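Local coordinates for conjugal transfer protein TRWB (Escherichia coli, PDB 1E9R) that probably couples DNA to the secretion machinery in bacterial conjugation, as a hexameric P-loop ATPase resembling ring helicases, at residues M393-E396 with I397-P401; T166-M169 with R170-F173. All coordinates share one frame; numbering follows the deposited sequence.

Interaction 1 of 2, residues M393-E396 with I397-P401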
ATOM      1  N   MET B 393     -20.470  -9.945 -21.443  1.00 34.62           N
ATOM      2  CA  MET B 393     -19.365 -10.644 -20.789  1.00 34.85           C
ATOM      3  C   MET B 393     -18.028  -9.995 -21.098  1.00 35.33           C
ATOM      4  O   MET B 393     -17.847  -9.405 -22.158  1.00 33.28           O
ATOM      5  CB  MET B 393     -19.297 -12.095 -21.260  1.00 36.68           C
ATOM      6  CG  MET B 393     -20.020 -13.097 -20.397  1.00 38.45           C
ATOM      7  SD  MET B 393     -19.946 -14.734 -21.153  1.00 42.69           S
ATOM      8  CE  MET B 393     -18.358 -15.366 -20.570  1.00 37.87           C
ATOM      9  N   PRO B 394     -17.066 -10.086 -20.169  1.00 36.16           N
ATOM     10  CA  PRO B 394     -15.762  -9.481 -20.436  1.00 36.24           C
ATOM     11  C   PRO B 394     -15.194 -10.050 -21.740  1.00 36.34           C
ATOM     12  O   PRO B 394     -14.593  -9.323 -22.531  1.00 35.76           O
ATOM     13  CB  PRO B 394     -14.948  -9.890 -19.217  1.00 36.84           C
ATOM     14  CG  PRO B 394     -15.983  -9.866 -18.125  1.00 35.71           C
ATOM     15  CD  PRO B 394     -17.146 -10.570 -18.779  1.00 35.99           C
ATOM     16  N   ALA B 395     -15.411 -11.349 -21.957  1.00 35.27           N
ATOM     17  CA  ALA B 395     -14.949 -12.050 -23.161  1.00 37.94           C
ATOM     18  C   ALA B 395     -15.626 -11.551 -24.434  1.00 39.70           C
ATOM     19  O   ALA B 395     -15.052 -11.634 -25.521  1.00 40.46           O
ATOM     20  CB  ALA B 395     -15.182 -13.546 -23.021  1.00 39.03           C
ATOM     21  N   GLU B 396     -16.851 -11.049 -24.305  1.00 39.51           N
ATOM     22  CA  GLU B 396     -17.569 -10.518 -25.455  1.00 39.28           C
ATOM     23  C   GLU B 396     -16.926  -9.192 -25.859  1.00 39.47           C
ATOM     24  O   GLU B 396     -16.890  -8.829 -27.040  1.00 40.57           O
ATOM     25  CB  GLU B 396     -19.042 -10.270 -25.117  1.00 38.16           C
ATOM     26  CG  GLU B 396     -19.877 -11.505 -24.859  1.00 40.09           C
ATOM     27  CD  GLU B 396     -21.348 -11.147 -24.719  1.00 41.92           C
ATOM     28  OE1 GLU B 396     -21.971 -10.722 -25.721  1.00 41.95           O
ATOM     29  OE2 GLU B 396     -21.881 -11.272 -23.599  1.00 42.42           O
ATOM     30  N   ILE B 397     -16.436  -8.465 -24.862  1.00 38.35           N
ATOM     31  CA  ILE B 397     -15.787  -7.176 -25.090  1.00 38.77           C
ATOM     32  C   ILE B 397     -14.400  -7.383 -25.713  1.00 39.62           C
ATOM     33  O   ILE B 397     -13.951  -6.587 -26.550  1.00 35.82           O
ATOM     34  CB  ILE B 397     -15.674  -6.381 -23.758  1.00 39.60           C
ATOM     35  CG1 ILE B 397     -17.079  -6.000 -23.274  1.00 38.99           C
ATOM     36  CG2 ILE B 397     -14.821  -5.143 -23.952  1.00 35.46           C
ATOM     37  CD1 ILE B 397     -17.111  -5.223 -21.981  1.00 39.47           C
ATOM     38  N   ALA B 398     -13.744  -8.472 -25.312  1.00 40.10           N
ATOM     39  CA  ALA B 398     -12.423  -8.821 -25.813  1.00 41.80           C
ATOM     40  C   ALA B 398     -12.489  -9.299 -27.260  1.00 43.66           C
ATOM     41  O   ALA B 398     -11.495  -9.250 -27.987  1.00 46.46           O
ATOM     42  CB  ALA B 398     -11.813  -9.899 -24.935  1.00 38.95           C
ATOM     43  N   ASN B 399     -13.662  -9.764 -27.678  1.00 45.79           N
ATOM     44  CA  ASN B 399     -13.851 -10.248 -29.039  1.00 46.21           C
ATOM     45  C   ASN B 399     -14.645  -9.279 -29.901  1.00 46.27           C
ATOM     46  O   ASN B 399     -14.954  -9.577 -31.052  1.00 47.59           O
ATOM     47  CB  ASN B 399     -14.542 -11.602 -29.009  1.00 48.35           C
ATOM     48  CG  ASN B 399     -13.646 -12.680 -28.469  1.00 50.38           C
ATOM     49  OD1 ASN B 399     -12.705 -13.104 -29.138  1.00 53.47           O
ATOM     50  ND2 ASN B 399     -13.911 -13.121 -27.245  1.00 54.00           N
ATOM     51  N   LEU B 400     -14.978  -8.121 -29.343  1.00 45.31           N
ATOM     52  CA  LEU B 400     -15.730  -7.114 -30.072  1.00 45.61           C
ATOM     53  C   LEU B 400     -14.998  -6.750 -31.347  1.00 48.57           C
ATOM     54  O   LEU B 400     -13.813  -6.404 -31.303  1.00 50.85           O
ATOM     55  CB  LEU B 400     -15.871  -5.848 -29.238  1.00 44.19           C
ATOM     56  CG  LEU B 400     -17.259  -5.397 -28.803  1.00 44.52           C
ATOM     57  CD1 LEU B 400     -17.183  -3.930 -28.462  1.00 43.18           C
ATOM     58  CD2 LEU B 400     -18.263  -5.597 -29.909  1.00 43.36           C
ATOM     59  N   PRO B 401     -15.673  -6.846 -32.510  1.00 49.57           N
ATOM     60  CA  PRO B 401     -14.972  -6.482 -33.750  1.00 48.51           C
ATOM     61  C   PRO B 401     -14.763  -4.972 -33.703  1.00 49.80           C
ATOM     62  O   PRO B 401     -15.502  -4.263 -33.015  1.00 49.78           O
ATOM     63  CB  PRO B 401     -15.943  -6.921 -34.845  1.00 49.14           C
ATOM     64  CG  PRO B 401     -17.288  -6.805 -34.184  1.00 49.94           C
ATOM     65  CD  PRO B 401     -17.029  -7.355 -32.794  1.00 49.57           C
TER

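Interaction 2 of 2, residues T166-M169 with R170-F173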
ATOM      1  N   THR B 166       5.730  45.526 -19.090  1.00 54.89           N
ATOM      2  CA  THR B 166       6.426  44.572 -19.950  1.00 55.19           C
ATOM      3  C   THR B 166       5.914  43.130 -19.815  1.00 54.65           C
ATOM      4  O   THR B 166       6.647  42.248 -19.343  1.00 55.16           O
ATOM      5  CB  THR B 166       7.939  44.599 -19.645  1.00 56.87           C
ATOM      6  OG1 THR B 166       8.142  44.466 -18.231  1.00 58.29           O
ATOM      7  CG2 THR B 166       8.550  45.918 -20.114  1.00 57.21           C
ATOM      8  N   PRO B 167       4.655  42.868 -20.236  1.00 52.77           N
ATOM      9  CA  PRO B 167       4.096  41.516 -20.139  1.00 50.38           C
ATOM     10  C   PRO B 167       4.673  40.626 -21.238  1.00 48.50           C
ATOM     11  O   PRO B 167       3.982  40.279 -22.202  1.00 48.95           O
ATOM     12  CB  PRO B 167       2.600  41.759 -20.298  1.00 50.30           C
ATOM     13  CG  PRO B 167       2.574  42.838 -21.309  1.00 52.32           C
ATOM     14  CD  PRO B 167       3.667  43.789 -20.833  1.00 52.38           C
ATOM     15  N   SER B 168       5.947  40.269 -21.084  1.00 46.54           N
ATOM     16  CA  SER B 168       6.649  39.434 -22.055  1.00 44.78           C
ATOM     17  C   SER B 168       6.897  38.023 -21.546  1.00 45.04           C
ATOM     18  O   SER B 168       7.399  37.841 -20.439  1.00 46.35           O
ATOM     19  CB  SER B 168       7.996  40.069 -22.408  1.00 42.68           C
ATOM     20  OG  SER B 168       8.725  39.259 -23.315  1.00 41.97           O
ATOM     21  N   MET B 169       6.555  37.021 -22.349  1.00 43.96           N
ATOM     22  CA  MET B 169       6.789  35.647 -21.935  1.00 43.74           C
ATOM     23  C   MET B 169       8.283  35.397 -21.889  1.00 43.66           C
ATOM     24  O   MET B 169       8.758  34.554 -21.125  1.00 43.96           O
ATOM     25  CB  MET B 169       6.134  34.652 -22.896  1.00 44.18           C
ATOM     26  CG  MET B 169       4.620  34.557 -22.763  1.00 46.08           C
ATOM     27  SD  MET B 169       4.081  34.300 -21.065  1.00 48.33           S
ATOM     28  CE  MET B 169       4.553  32.631 -20.817  1.00 47.00           C
ATOM     29  N   ARG B 170       9.023  36.139 -22.702  1.00 44.07           N
ATOM     30  CA  ARG B 170      10.467  35.998 -22.751  1.00 43.76           C
ATOM     31  C   ARG B 170      11.050  36.568 -21.460  1.00 41.40           C
ATOM     32  O   ARG B 170      11.926  35.964 -20.843  1.00 40.81           O
ATOM     33  CB  ARG B 170      11.007  36.730 -23.978  1.00 48.77           C
ATOM     34  CG  ARG B 170      12.323  36.186 -24.520  1.00 55.05           C
ATOM     35  CD  ARG B 170      12.317  36.164 -26.053  1.00 60.70           C
ATOM     36  NE  ARG B 170      11.814  34.897 -26.589  1.00 65.02           N
ATOM     37  CZ  ARG B 170      11.518  34.682 -27.872  1.00 67.54           C
ATOM     38  NH1 ARG B 170      11.666  35.657 -28.764  1.00 68.79           N
ATOM     39  NH2 ARG B 170      11.086  33.487 -28.269  1.00 68.96           N
ATOM     40  N   GLU B 171      10.548  37.725 -21.042  1.00 40.38           N
ATOM     41  CA  GLU B 171      11.008  38.361 -19.804  1.00 42.47           C
ATOM     42  C   GLU B 171      10.646  37.506 -18.587  1.00 41.26           C
ATOM     43  O   GLU B 171      11.431  37.379 -17.640  1.00 40.33           O
ATOM     44  CB  GLU B 171      10.378  39.752 -19.642  1.00 47.10           C
ATOM     45  CG  GLU B 171      11.202  40.895 -20.225  1.00 54.67           C
ATOM     46  CD  GLU B 171      12.532  41.079 -19.506  1.00 59.02           C
ATOM     47  OE1 GLU B 171      12.513  41.382 -18.285  1.00 61.57           O
ATOM     48  OE2 GLU B 171      13.594  40.916 -20.162  1.00 61.63           O
ATOM     49  N   LEU B 172       9.444  36.937 -18.628  1.00 37.93           N
ATOM     50  CA  LEU B 172       8.935  36.076 -17.573  1.00 37.20           C
ATOM     51  C   LEU B 172       9.828  34.848 -17.465  1.00 36.47           C
ATOM     52  O   LEU B 172      10.213  34.434 -16.376  1.00 35.09           O
ATOM     53  CB  LEU B 172       7.505  35.645 -17.904  1.00 37.00           C
ATOM     54  CG  LEU B 172       6.798  34.756 -16.886  1.00 37.31           C
ATOM     55  CD1 LEU B 172       6.669  35.468 -15.545  1.00 35.85           C
ATOM     56  CD2 LEU B 172       5.435  34.409 -17.424  1.00 35.94           C
ATOM     57  N   PHE B 173      10.164  34.270 -18.607  1.00 33.91           N
ATOM     58  CA  PHE B 173      11.009  33.092 -18.615  1.00 34.24           C
ATOM     59  C   PHE B 173      12.423  33.409 -18.135  1.00 35.21           C
ATOM     60  O   PHE B 173      13.052  32.583 -17.475  1.00 35.81           O
ATOM     61  CB  PHE B 173      11.053  32.499 -20.018  1.00 32.57           C
ATOM     62  CG  PHE B 173      11.804  31.200 -20.114  1.00 33.04           C
ATOM     63  CD1 PHE B 173      11.224  30.015 -19.688  1.00 31.69           C
ATOM     64  CD2 PHE B 173      13.077  31.157 -20.672  1.00 32.27           C
ATOM     65  CE1 PHE B 173      11.902  28.801 -19.824  1.00 30.71           C
ATOM     66  CE2 PHE B 173      13.766  29.946 -20.815  1.00 31.23           C
ATOM     67  CZ  PHE B 173      13.179  28.770 -20.393  1.00 32.25           C
TER

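Interaction 1 of 2, residues M393-E396 with I397-P401
Asn-399 turns its side-chain amide back onto the carbonyl of Ala-395, just after the short helix 394-398. The bond from Asn-399 ND2 to Ala-395 O is modelled at 2.5 Å, a doubtful length, with an N-H...O angle of 141°. ND2 lies 26° off the carbonyl plane. Asn-399 CG sits beside its own backbone N (chi1 -70°), which folds the amide back toward the preceding turn. The backbone N of Asn-399 adds weak bonds to Ala-395 O and Glu-396 O. Without the amide, as with an alanine here, Ala-395 O would probably lose its side-chain donor and rely more on the weak bond from Asn-399 N, and Arg-347 would lose its weak bond to OD1.

Backbone bonds build the single turn. Ile-397 N reaches Met-393 O at 3.2 Å, and Ala-398 N reaches Pro-394 O at 3.0 Å. Met-393 is the N-cap residue, and its O also accepts from Glu-396 N.

The carboxylate of Glu-396 returns to the start of the helix. Met-393 N meets Glu-396 OE2 at 2.9 Å in a nearly straight bond, from above the carboxylate plane. The same OE2 forms a salt bridge with Arg-19 of the second subunit.

Pro-394 packs on Glu-354 and Ser-357, and Ile-397 on Asn-353 and Met-356, of helix 350-360. The short helix follows strand 384-390, leads toward strand 404-408 and borders the second subunit.

Interaction 2 of 2, residues T166-M169 with R170-F173
Ser-168 and Glu-171 meet where the loop enters helix 169-178, with their CB atoms 3.7 Å apart. Ser-168 is the N-cap. Its OG stands anti to the backbone N (chi1 178°), a setting that carries it over the first amides of the helix. Glu-171 N gives it a fairly straight bond of 3.3 Å, and Arg-170 N a weak one of 3.2 Å. One hydroxyl oxygen thus serves two amides that have no earlier turn of helix to bond to. Arg-170 CB lies close to the same oxygen, but its guanidinium end leads away.

Met-169 and Leu-172 run side by side and point the same way. Met-169 is bent at chi2 and chi3, and Met-169 SD and Met-169 CE both lie 3.9 Å from Leu-172 CD2. Backbone bonds continue the helix: Leu-172 N bonds to Ser-168 O at 2.9 Å, and Phe-173 N to Met-169 O at 2.9 Å.

The side chains face different neighbours. Leu-172 packs on Leu-154, Thr-157 and Leu-161 of the preceding helix 141-163. Met-169 and Phe-173 touch helix 219-223, and Phe-173 also meets Leu-192 of the second subunit.

Interactions 1 and 2 do not touch. Their centres are 53 Å apart, their nearest atoms about 43 Å, and they lie on opposite sides of the chain's centre. Residues 166-173 come first in the chain and belong to a mainly helical region. Residues 393-401 come late, between two strands. Both are local contacts: interaction 2 caps the start of a helix, interaction 1 runs through one short helix and the residues after it. Both reach the second subunit, consistent with a ring assembly. A probable P-loop, whose backbone amides hold a sulfate, lies near the Ile-397 side chain of interaction 1 without contact.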